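Local coordinates for protein kinase A regulatory subunit, putative (Trypanosoma cruzi, PDB 6FTF) that probably acts as the regulatory subunit of a cAMP-independent protein kinase A, binding a nucleoside analogue in each of its two cyclic nucleotide-binding domains, at residues Leu40-Phe48 with Arg261-Gly269; Phe186-Glu197 with Arg243-Val254. All coordinates share one frame; numbering follows the deposited sequence. Where two conformers were deposited one is given.

In the fold
The two contacts illustrate how location in the fold sets the chemistry of an interface. The centre of contact 1 is about 3 Å from that of the chain, that of contact 2 about 22 Å. Both are partly buried, but only contact 2 has exposed residues among those that touch. Contact 1 joins the end of helix 30-42 to the start of helix 264-268; its grip is mixed: an arginine on carbonyls, a sandwiched histidine, bridging waters and a small sulfur-rich patch. Contact 2 stays within the second cyclic nucleotide-binding domain, where strands 191-193 and 247-250 pair beside one 7-cyano-7-deazainosine and backbone hydrogen bonds dominate. The contacts do not touch; their centres are about 23 Å apart.

Contact 1 of 2, residues Leu40-Phe48 with Arg261-Gly269; sequences LTHNVLFSF and RRHFEMCLG
Val-44 and the side chains of Met-266 and Cys-267 make the close-packed part of this contact. Met-266, extended with CG anti to its own backbone N (chi1 177°), carries its methyl to Val-44 CG2, while the other branch, Val-44 CG1, meets Cys-267 SG at 3.3 Å. Both sulfur residues have a second conformer, so the tightness of this fit is uncertain. Met-266 SD also receives a weak hydrogen bond from Val-44 N at 3.7 Å. Gln-176 and Leu-177 of helix 171-178 touch the same patch.

Next to it the His-263 ring is held between two unlike neighbours. Ser-47 OG lies over one face, 3.3 Å from His-263 CE1, while it donates to Val-44 O; the aliphatic CG of Arg-262 covers the opposite face. A water bridges the buried pair His-263 NE2 and Asn-43 O. The helix 30-42, the 3-10 turn at Val-44 and Leu-45 and helix 51-60 are consistent with the N3A motif of cyclic nucleotide-binding domains, here facing the helix that follows the barrel of the second domain.

Around the partly exposed Thr-41, His-42 and Arg-262 the packing gives way to polar bridging. Arg-262 spans two carbonyls: NH1 meets Thr-41 O at 2.9 Å in the carbonyl plane, on a lone pair, though the N-H...O angle is only 142°, and NH2 makes a weak bond to Ser-47 O at 2.8 Å. One water joins Arg-262 NH1 to Phe-46 O. Another, between the two segments, ties His-42 O and Arg-262 O to Met-266 N. His-42, whose ND1 bonds to Lys-38 O, brings CD2 within 3.1 Å of Arg-262 O.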
loop_
_atom_site.group_PDB
_atom_site.type_symbol
_atom_site.label_atom_id
_atom_site.label_comp_id
_atom_site.label_asym_id
_atom_site.label_seq_id
_atom_site.Cartn_x
_atom_site.Cartn_y
_atom_site.Cartn_z
ATOM N N LEU A 40 -11.374 -2.300 -0.024
ATOM C CA LEU A 40 -10.659 -2.501 1.227
ATOM C C LEU A 40 -9.330 -3.210 1.018
ATOM O O LEU A 40 -8.336 -2.871 1.674
ATOM C CB LEU A 40 -11.526 -3.296 2.189
ATOM C CG LEU A 40 -12.857 -2.682 2.595
ATOM C CD1 LEU A 40 -13.485 -3.662 3.553
ATOM C CD2 LEU A 40 -12.649 -1.304 3.200
ATOM N N THR A 41 -9.285 -4.208 0.138
ATOM C CA THR A 41 -8.055 -4.972 -0.021
ATOM C C THR A 41 -6.971 -4.208 -0.765
ATOM O O THR A 41 -5.811 -4.652 -0.763
ATOM C CB THR A 41 -8.301 -6.323 -0.686
ATOM O OG1 THR A 41 -8.841 -6.122 -1.982
ATOM C CG2 THR A 41 -9.240 -7.204 0.145
ATOM N N HIS A 42 -7.295 -3.086 -1.392
ATOM C CA HIS A 42 -6.277 -2.255 -2.016
ATOM C C HIS A 42 -5.966 -0.999 -1.223
ATOM O O HIS A 42 -5.097 -0.230 -1.631
ATOM C CB HIS A 42 -6.692 -1.893 -3.447
ATOM C CG HIS A 42 -6.691 -3.072 -4.360
ATOM N ND1 HIS A 42 -7.726 -3.981 -4.403
ATOM C CD2 HIS A 42 -5.753 -3.530 -5.223
ATOM C CE1 HIS A 42 -7.438 -4.933 -5.274
ATOM N NE2 HIS A 42 -6.248 -4.681 -5.788
ATOM N N ASN A 43 -6.623 -0.785 -0.094
ATOM C CA ASN A 43 -6.392 0.390 0.733
ATOM C C ASN A 43 -5.536 0.012 1.930
ATOM O O ASN A 43 -5.847 -0.938 2.652
ATOM C CB ASN A 43 -7.724 0.987 1.192
ATOM C CG ASN A 43 -7.533 2.253 1.985
ATOM O OD1 ASN A 43 -7.039 2.221 3.109
ATOM N ND2 ASN A 43 -7.931 3.385 1.419
ATOM N N VAL A 44 -4.466 0.769 2.151
ATOM C CA VAL A 44 -3.456 0.379 3.127
ATOM C C VAL A 44 -3.973 0.278 4.556
ATOM O O VAL A 44 -3.330 -0.386 5.380
ATOM C CB VAL A 44 -2.229 1.306 3.091
ATOM C CG1 VAL A 44 -1.634 1.355 1.704
ATOM C CG2 VAL A 44 -2.574 2.693 3.632
ATOM N N LEU A 45 -5.085 0.927 4.899
ATOM C CA LEU A 45 -5.577 0.865 6.272
ATOM C C LEU A 45 -6.051 -0.521 6.664
ATOM O O LEU A 45 -6.201 -0.786 7.860
ATOM C CB LEU A 45 -6.740 1.836 6.460
ATOM C CG LEU A 45 -6.389 3.312 6.332
ATOM C CD1 LEU A 45 -7.642 4.160 6.272
ATOM C CD2 LEU A 45 -5.491 3.773 7.473
ATOM N N PHE A 46 -6.287 -1.400 5.695
ATOM C CA PHE A 46 -6.828 -2.736 5.940
ATOM C C PHE A 46 -5.828 -3.833 5.601
ATOM O O PHE A 46 -6.203 -5.005 5.534
ATOM C CB PHE A 46 -8.131 -2.907 5.153
ATOM C CG PHE A 46 -9.094 -1.770 5.354
ATOM C CD1 PHE A 46 -9.991 -1.756 6.402
ATOM C CD2 PHE A 46 -9.054 -0.686 4.515
ATOM C CE1 PHE A 46 -10.845 -0.685 6.582
ATOM C CE2 PHE A 46 -9.904 0.390 4.690
ATOM C CZ PHE A 46 -10.789 0.392 5.722
ATOM N N SER A 47 -4.554 -3.473 5.443
ATOM C CA SER A 47 -3.553 -4.347 4.846
ATOM C C SER A 47 -3.433 -5.693 5.543
ATOM O O SER A 47 -3.153 -6.701 4.879
ATOM C CB SER A 47 -2.177 -3.687 4.877
ATOM O OG SER A 47 -2.145 -2.538 4.071
ATOM N N PHE A 48 -3.517 -5.725 6.868
ATOM C CA PHE A 48 -3.231 -6.944 7.614
ATOM C C PHE A 48 -4.481 -7.613 8.177
ATOM O O PHE A 48 -4.374 -8.506 9.017
ATOM C CB PHE A 48 -2.094 -6.699 8.624
ATOM C CG PHE A 48 -0.804 -6.333 7.930
ATOM C CD1 PHE A 48 -0.028 -7.321 7.329
ATOM C CD2 PHE A 48 -0.431 -5.003 7.759
ATOM C CE1 PHE A 48 1.101 -7.002 6.614
ATOM C CE2 PHE A 48 0.703 -4.675 7.050
ATOM C CZ PHE A 48 1.480 -5.673 6.473
ATOM N N ARG A 261 1.797 -6.430 -3.822
ATOM C CA ARG A 261 1.428 -5.792 -5.077
ATOM C C ARG A 261 0.083 -5.086 -5.000
ATOM O O ARG A 261 -0.102 -4.071 -5.660
ATOM C CB ARG A 261 1.431 -6.838 -6.193
ATOM C CG ARG A 261 1.346 -6.285 -7.578
ATOM C CD ARG A 261 1.517 -7.406 -8.573
ATOM N NE ARG A 261 1.472 -6.923 -9.937
ATOM C CZ ARG A 261 1.586 -7.720 -11.003
ATOM N NH1 ARG A 261 1.758 -9.027 -10.851
ATOM N NH2 ARG A 261 1.511 -7.206 -12.218
ATOM N N ARG A 262 -0.859 -5.603 -4.212
ATOM C CA ARG A 262 -2.176 -4.969 -4.155
ATOM C C ARG A 262 -2.128 -3.563 -3.574
ATOM O O ARG A 262 -3.063 -2.788 -3.802
ATOM C CB ARG A 262 -3.176 -5.833 -3.382
ATOM C CG ARG A 262 -2.871 -6.033 -1.919
ATOM C CD ARG A 262 -3.592 -7.272 -1.343
ATOM N NE ARG A 262 -3.160 -7.668 0.012
ATOM C CZ ARG A 262 -3.825 -7.410 1.138
ATOM N NH1 ARG A 262 -4.964 -6.726 1.120
ATOM N NH2 ARG A 262 -3.354 -7.831 2.300
ATOM N N HIS A 263 -1.066 -3.219 -2.845
ATOM C CA HIS A 263 -0.918 -1.904 -2.241
ATOM C C HIS A 263 0.053 -1.020 -2.997
ATOM O O HIS A 263 0.260 0.134 -2.608
ATOM C CB HIS A 263 -0.462 -2.066 -0.803
ATOM C CG HIS A 263 -1.439 -2.813 0.034
ATOM N ND1 HIS A 263 -1.105 -3.938 0.745
ATOM C CD2 HIS A 263 -2.773 -2.622 0.225
ATOM C CE1 HIS A 263 -2.178 -4.398 1.366
ATOM N NE2 HIS A 263 -3.207 -3.621 1.053
ATOM N N PHE A 264 0.621 -1.503 -4.097
ATOM C CA PHE A 264 1.673 -0.769 -4.794
ATOM C C PHE A 264 1.173 0.567 -5.314
ATOM O O PHE A 264 1.822 1.598 -5.128
ATOM C CB PHE A 264 2.206 -1.644 -5.931
ATOM C CG PHE A 264 3.244 -0.990 -6.789
ATOM C CD1 PHE A 264 4.510 -0.732 -6.302
ATOM C CD2 PHE A 264 2.970 -0.690 -8.113
ATOM C CE1 PHE A 264 5.476 -0.155 -7.106
ATOM C CE2 PHE A 264 3.941 -0.129 -8.922
ATOM C CZ PHE A 264 5.192 0.143 -8.411
ATOM N N GLU A 265 0.035 0.564 -6.009
ATOM C CA GLU A 265 -0.477 1.801 -6.587
ATOM C C GLU A 265 -0.716 2.852 -5.509
ATOM O O GLU A 265 -0.297 4.010 -5.644
ATOM C CB GLU A 265 -1.769 1.512 -7.353
ATOM C CG GLU A 265 -2.325 2.717 -8.084
ATOM C CD GLU A 265 -1.386 3.203 -9.171
ATOM O OE1 GLU A 265 -0.751 2.349 -9.827
ATOM O OE2 GLU A 265 -1.276 4.433 -9.364
ATOM N N MET A 266 -1.366 2.464 -4.415
ATOM C CA MET A 266 -1.702 3.453 -3.398
ATOM C C MET A 266 -0.456 4.017 -2.739
ATOM O O MET A 266 -0.363 5.229 -2.515
ATOM C CB MET A 266 -2.652 2.889 -2.341
ATOM C CG MET A 266 -2.948 3.900 -1.227
ATOM S SD MET A 266 -4.447 3.545 -0.268
ATOM C CE MET A 266 -4.063 4.532 1.145
ATOM N N CYS A 267 0.503 3.174 -2.408
ATOM C CA CYS A 267 1.658 3.551 -1.582
ATOM C C CYS A 267 2.769 4.186 -2.400
ATOM O O CYS A 267 3.484 5.079 -1.934
ATOM C CB CYS A 267 2.276 2.300 -0.967
ATOM S SG CYS A 267 1.264 1.519 0.234
ATOM N N LEU A 268 2.995 3.643 -3.591
ATOM C CA LEU A 268 4.163 4.019 -4.368
ATOM C C LEU A 268 3.806 4.682 -5.681
ATOM O O LEU A 268 4.710 5.074 -6.426
ATOM C CB LEU A 268 5.092 2.822 -4.593
ATOM C CG LEU A 268 5.758 2.279 -3.328
ATOM C CD1 LEU A 268 6.683 1.145 -3.693
ATOM C CD2 LEU A 268 6.523 3.360 -2.557
ATOM N N GLY A 269 2.517 4.886 -5.952
ATOM C CA GLY A 269 2.085 5.628 -7.108
ATOM C C GLY A 269 2.876 6.902 -7.329
ATOM O O GLY A 269 3.311 7.204 -8.446
HETATM O O HOH W 1 -3.298 0.089 -3.973
HETATM O O HOH W 2 -5.695 -3.684 2.417
HETATM O O HOH W 3 -6.390 -6.691 3.268
#

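Contact 2 of 2, residues Phe186-Glu197 with Arg243-Val254; sequences FSPGEYIIHYGE and RTVADVVATTHV. With 7CI (7-cyano-7-deazainosine), chain E.
A classic beta bulge in the barrel of the second cyclic nucleotide-binding domain puts Ile-192 and Ile-193 together opposite Val-248. The oxygen of Val-248 takes both backbone donors, Ile-192 N at 2.8 Å and Ile-193 N at 3.2 Å, and the pairing shifts by one residue. Within the bulge, Ile-193 and Val-248 lie side by side, pointing the same way, and Val-248 CG2 continues to the sugar of the bound 7-cyano-7-deazainosine.

The other side of the sheet is polar and aromatic. Val-249 CG2 sits over the middle of the Tyr-191 ring, 3.5 Å from its centroid, in a CH-pi contact. Asp-247 approaches the edge of that ring, its carboxylate turned 69° from the ring plane. Its OD1 takes an almost straight bond (178°) from Tyr-195 N at 2.8 Å, entering from above the carboxylate plane, while OD2 forms a salt bridge with Arg-215.

At the turn from His-194 to Glu-197, Thr-244 is the clasp. With its hydroxyl between the backbone N and the carbonyl carbon (chi1 59°), OG1 donates to a lone pair of His-194 O at 2.6 Å and accepts from Glu-197 N at 2.9 Å. Arg-243 reaches the same turn side-on, NE and NH2 both gripping Gly-196 O. Thr-244 leads directly to Val-245 and Ala-246, whose backbone nitrogens make weak bonds to ligand O4, each at 3.3 Å. Residues 243-246 probably form the end of the phosphate-binding cassette, which here leads into strand 247-250 of the antiparallel beta barrel of the cyclic nucleotide-binding fold.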
loop_
_atom_site.group_PDB
_atom_site.type_symbol
_atom_site.label_atom_id
_atom_site.label_comp_id
_atom_site.label_asym_id
_atom_site.label_seq_id
_atom_site.Cartn_x
_atom_site.Cartn_y
_atom_site.Cartn_z
ATOM N N PHE A 186 16.105 -13.018 6.026
ATOM C CA PHE A 186 16.641 -14.090 5.194
ATOM C C PHE A 186 18.070 -14.368 5.613
ATOM O O PHE A 186 18.864 -13.439 5.790
ATOM C CB PHE A 186 16.630 -13.692 3.719
ATOM C CG PHE A 186 15.243 -13.391 3.191
ATOM C CD1 PHE A 186 14.714 -12.111 3.269
ATOM C CD2 PHE A 186 14.443 -14.386 2.663
ATOM C CE1 PHE A 186 13.458 -11.840 2.796
ATOM C CE2 PHE A 186 13.179 -14.112 2.201
ATOM C CZ PHE A 186 12.681 -12.836 2.281
ATOM N N SER A 187 18.402 -15.643 5.758
ATOM C CA SER A 187 19.782 -16.024 5.994
ATOM C C SER A 187 20.543 -16.073 4.673
ATOM O O SER A 187 19.946 -16.189 3.601
ATOM C CB SER A 187 19.860 -17.376 6.698
ATOM O OG SER A 187 19.041 -18.339 6.081
ATOM N N PRO A 188 21.876 -15.996 4.725
ATOM C CA PRO A 188 22.651 -16.039 3.483
ATOM C C PRO A 188 22.297 -17.276 2.678
ATOM O O PRO A 188 22.221 -18.385 3.212
ATOM C CB PRO A 188 24.104 -16.097 3.970
ATOM C CG PRO A 188 24.088 -15.570 5.332
ATOM C CD PRO A 188 22.740 -15.865 5.911
ATOM N N GLY A 189 22.107 -17.101 1.382
ATOM C CA GLY A 189 21.770 -18.194 0.496
ATOM C C GLY A 189 20.293 -18.473 0.351
ATOM O O GLY A 189 19.909 -19.247 -0.530
ATOM N N GLU A 190 19.445 -17.867 1.176
ATOM C CA GLU A 190 18.009 -17.984 0.989
ATOM C C GLU A 190 17.550 -17.096 -0.163
ATOM O O GLU A 190 18.058 -15.983 -0.378
ATOM C CB GLU A 190 17.246 -17.657 2.277
ATOM C CG GLU A 190 17.472 -18.730 3.338
ATOM C CD GLU A 190 16.587 -18.612 4.548
ATOM O OE1 GLU A 190 16.321 -17.483 4.999
ATOM O OE2 GLU A 190 16.177 -19.671 5.073
ATOM N N TYR A 191 16.581 -17.606 -0.916
ATOM C CA TYR A 191 16.008 -16.882 -2.046
ATOM C C TYR A 191 14.877 -15.983 -1.548
ATOM O O TYR A 191 13.911 -16.449 -0.924
ATOM C CB TYR A 191 15.497 -17.849 -3.116
ATOM C CG TYR A 191 16.575 -18.427 -4.017
ATOM C CD1 TYR A 191 17.718 -19.018 -3.498
ATOM C CD2 TYR A 191 16.445 -18.363 -5.396
ATOM C CE1 TYR A 191 18.703 -19.515 -4.343
ATOM C CE2 TYR A 191 17.419 -18.877 -6.234
ATOM C CZ TYR A 191 18.536 -19.456 -5.700
ATOM O OH TYR A 191 19.547 -19.962 -6.497
ATOM N N ILE A 192 15.004 -14.701 -1.834
ATOM C CA ILE A 192 13.952 -13.734 -1.569
ATOM C C ILE A 192 12.908 -13.787 -2.671
ATOM O O ILE A 192 11.698 -13.774 -2.392
ATOM C CB ILE A 192 14.595 -12.341 -1.440
ATOM C CG1 ILE A 192 15.603 -12.349 -0.282
ATOM C CG2 ILE A 192 13.533 -11.267 -1.257
ATOM C CD1 ILE A 192 16.483 -11.133 -0.173
ATOM N N ILE A 193 13.368 -13.842 -3.928
ATOM C CA ILE A 193 12.538 -14.010 -5.114
ATOM C C ILE A 193 13.116 -15.165 -5.923
ATOM O O ILE A 193 14.331 -15.247 -6.106
ATOM C CB ILE A 193 12.486 -12.718 -5.958
ATOM C CG1 ILE A 193 11.802 -11.621 -5.163
ATOM C CG2 ILE A 193 11.789 -12.967 -7.291
ATOM C CD1 ILE A 193 11.902 -10.208 -5.790
ATOM N N HIS A 194 12.243 -16.049 -6.415
ATOM C CA HIS A 194 12.617 -17.052 -7.402
ATOM C C HIS A 194 12.177 -16.597 -8.783
ATOM O O HIS A 194 11.082 -16.055 -8.948
ATOM C CB HIS A 194 11.938 -18.397 -7.128
ATOM C CG HIS A 194 12.609 -19.218 -6.076
ATOM N ND1 HIS A 194 13.617 -20.116 -6.357
ATOM C CD2 HIS A 194 12.412 -19.275 -4.741
ATOM C CE1 HIS A 194 13.998 -20.702 -5.234
ATOM N NE2 HIS A 194 13.290 -20.200 -4.237
ATOM N N TYR A 195 13.027 -16.857 -9.765
ATOM C CA TYR A 195 12.688 -16.711 -11.175
ATOM C C TYR A 195 11.420 -17.474 -11.504
ATOM O O TYR A 195 11.220 -18.587 -11.023
ATOM C CB TYR A 195 13.860 -17.305 -11.964
ATOM C CG TYR A 195 13.727 -17.279 -13.465
ATOM C CD1 TYR A 195 12.976 -18.215 -14.136
ATOM C CD2 TYR A 195 14.386 -16.320 -14.225
ATOM C CE1 TYR A 195 12.862 -18.195 -15.515
ATOM C CE2 TYR A 195 14.280 -16.299 -15.600
ATOM C CZ TYR A 195 13.523 -17.236 -16.226
ATOM O OH TYR A 195 13.413 -17.249 -17.599
ATOM N N GLY A 196 10.584 -16.897 -12.363
ATOM C CA GLY A 196 9.462 -17.614 -12.930
ATOM C C GLY A 196 8.198 -17.629 -12.115
ATOM O O GLY A 196 7.287 -18.407 -12.435
ATOM N N GLU A 197 8.067 -16.757 -11.134
ATOM C CA GLU A 197 6.899 -16.734 -10.264
ATOM C C GLU A 197 6.060 -15.488 -10.513
ATOM O O GLU A 197 6.451 -14.568 -11.204
ATOM C CB GLU A 197 7.260 -16.897 -8.779
ATOM C CG GLU A 197 8.253 -15.924 -8.170
ATOM C CD GLU A 197 8.706 -16.354 -6.734
ATOM O OE1 GLU A 197 8.395 -17.505 -6.362
ATOM O OE2 GLU A 197 9.365 -15.582 -5.973
ATOM N N ARG A 243 5.820 -12.169 -15.076
ATOM C CA ARG A 243 6.366 -13.007 -14.018
ATOM C C ARG A 243 7.826 -12.644 -13.766
ATOM O O ARG A 243 8.476 -11.976 -14.554
ATOM C CB ARG A 243 6.191 -14.490 -14.368
ATOM C CG ARG A 243 4.730 -14.922 -14.451
ATOM C CD ARG A 243 4.580 -16.388 -14.761
ATOM N NE ARG A 243 4.819 -17.266 -13.617
ATOM C CZ ARG A 243 3.882 -17.674 -12.767
ATOM N NH1 ARG A 243 2.650 -17.244 -12.850
ATOM N NH2 ARG A 243 4.198 -18.530 -11.803
ATOM N N THR A 244 8.358 -13.104 -12.644
ATOM C CA THR A 244 9.706 -12.699 -12.259
ATOM C C THR A 244 10.738 -13.242 -13.236
ATOM O O THR A 244 10.659 -14.382 -13.702
ATOM C CB THR A 244 10.031 -13.127 -10.829
ATOM O OG1 THR A 244 9.907 -14.535 -10.744
ATOM C CG2 THR A 244 9.121 -12.465 -9.808
ATOM N N VAL A 245 11.703 -12.395 -13.547
ATOM C CA VAL A 245 12.708 -12.658 -14.557
ATOM C C VAL A 245 14.081 -12.870 -13.964
ATOM O O VAL A 245 15.051 -13.039 -14.711
ATOM C CB VAL A 245 12.706 -11.557 -15.636
ATOM C CG1 VAL A 245 11.458 -11.682 -16.495
ATOM C CG2 VAL A 245 12.735 -10.172 -15.000
ATOM N N ALA A 246 14.206 -12.868 -12.642
ATOM C CA ALA A 246 15.471 -13.151 -11.990
ATOM C C ALA A 246 15.204 -13.716 -10.610
ATOM O O ALA A 246 14.158 -13.453 -10.014
ATOM C CB ALA A 246 16.304 -11.878 -11.838
ATOM N N ASP A 247 16.164 -14.492 -10.117
ATOM C CA ASP A 247 16.215 -14.799 -8.704
ATOM C C ASP A 247 16.835 -13.612 -7.982
ATOM O O ASP A 247 17.696 -12.922 -8.521
ATOM C CB ASP A 247 17.106 -16.004 -8.430
ATOM C CG ASP A 247 16.711 -17.234 -9.216
ATOM O OD1 ASP A 247 15.585 -17.719 -9.026
ATOM O OD2 ASP A 247 17.566 -17.746 -9.989
ATOM N N VAL A 248 16.456 -13.422 -6.723
ATOM C CA VAL A 248 17.147 -12.499 -5.831
ATOM C C VAL A 248 17.498 -13.286 -4.584
ATOM O O VAL A 248 16.602 -13.845 -3.935
ATOM C CB VAL A 248 16.300 -11.264 -5.488
ATOM C CG1 VAL A 248 17.103 -10.351 -4.593
ATOM C CG2 VAL A 248 15.856 -10.554 -6.765
ATOM N N VAL A 249 18.793 -13.375 -4.287
ATOM C CA VAL A 249 19.314 -14.267 -3.255
ATOM C C VAL A 249 20.063 -13.440 -2.218
ATOM O O VAL A 249 20.891 -12.601 -2.576
ATOM C CB VAL A 249 20.252 -15.326 -3.870
ATOM C CG1 VAL A 249 20.729 -16.309 -2.806
ATOM C CG2 VAL A 249 19.553 -16.042 -5.019
ATOM N N ALA A 250 19.832 -13.708 -0.935
ATOM C CA ALA A 250 20.585 -13.022 0.115
ATOM C C ALA A 250 22.046 -13.462 0.081
ATOM O O ALA A 250 22.345 -14.657 0.057
ATOM C CB ALA A 250 19.998 -13.348 1.481
ATOM N N THR A 251 22.973 -12.507 0.053
ATOM C CA THR A 251 24.395 -12.844 0.155
ATOM C C THR A 251 24.955 -12.644 1.560
ATOM O O THR A 251 26.076 -13.106 1.832
ATOM C CB THR A 251 25.248 -12.042 -0.836
ATOM O OG1 THR A 251 25.214 -10.653 -0.499
ATOM C CG2 THR A 251 24.796 -12.253 -2.265
ATOM N N THR A 252 24.250 -11.943 2.424
ATOM C CA THR A 252 24.519 -11.831 3.843
ATOM C C THR A 252 23.200 -12.131 4.521
ATOM O O THR A 252 22.197 -12.406 3.854
ATOM C CB THR A 252 24.920 -10.391 4.199
ATOM O OG1 THR A 252 23.832 -9.493 3.918
ATOM C CG2 THR A 252 26.123 -9.946 3.391
ATOM N N HIS A 253 23.163 -12.077 5.844
ATOM C CA HIS A 253 21.862 -11.964 6.474
ATOM C C HIS A 253 21.203 -10.696 5.951
ATOM O O HIS A 253 21.865 -9.671 5.769
ATOM C CB HIS A 253 21.981 -11.902 7.994
ATOM C CG HIS A 253 20.656 -11.998 8.681
ATOM N ND1 HIS A 253 19.983 -13.193 8.839
ATOM C CD2 HIS A 253 19.850 -11.043 9.199
ATOM C CE1 HIS A 253 18.832 -12.970 9.445
ATOM N NE2 HIS A 253 18.729 -11.673 9.681
ATOM N N VAL A 254 19.911 -10.785 5.659
ATOM C CA VAL A 254 19.164 -9.677 5.081
ATOM C C VAL A 254 17.892 -9.454 5.878
ATOM O O VAL A 254 17.203 -10.405 6.261
ATOM C CB VAL A 254 18.828 -9.941 3.601
ATOM C CG1 VAL A 254 17.789 -8.943 3.069
ATOM C CG2 VAL A 254 20.080 -9.913 2.759
HETATM C C1 7CI E . 15.352 -7.567 -10.024
HETATM N N1 7CI E . 15.935 -7.590 -11.419
HETATM O O1 7CI E . 14.865 -8.849 -9.695
HETATM C C2 7CI E . 16.952 -6.841 -11.809
HETATM N N2 7CI E . 17.696 -5.964 -11.094
HETATM O O2 7CI E . 14.101 -6.089 -8.664
HETATM C C3 7CI E . 18.749 -5.384 -11.705
HETATM N N3 7CI E . 19.009 -5.610 -13.066
HETATM O O3 7CI E . 11.820 -6.956 -9.726
HETATM C C4 7CI E . 18.244 -6.463 -13.814
HETATM N N4 7CI E . 15.801 -9.205 -15.879
HETATM C C5 7CI E . 17.182 -7.148 -13.185
HETATM O O5 7CI E . 18.527 -6.568 -15.041
HETATM C C6 7CI E . 16.193 -8.143 -13.587
HETATM C C7 7CI E . 15.466 -8.368 -12.426
HETATM C C8 7CI E . 15.987 -8.720 -14.839
HETATM C C9 7CI E . 14.186 -6.645 -9.922
HETATM C C10 7CI E . 13.075 -7.509 -10.225
HETATM C C11 7CI E . 13.467 -8.784 -9.448
HETATM C C12 7CI E . 12.778 -10.106 -9.980
HETATM O O4 7CI E . 12.866 -10.166 -11.361
HETATM O O HOH W 4 19.556 -19.480 -9.185
HETATM O O HOH W 5 14.832 -20.327 -8.916
#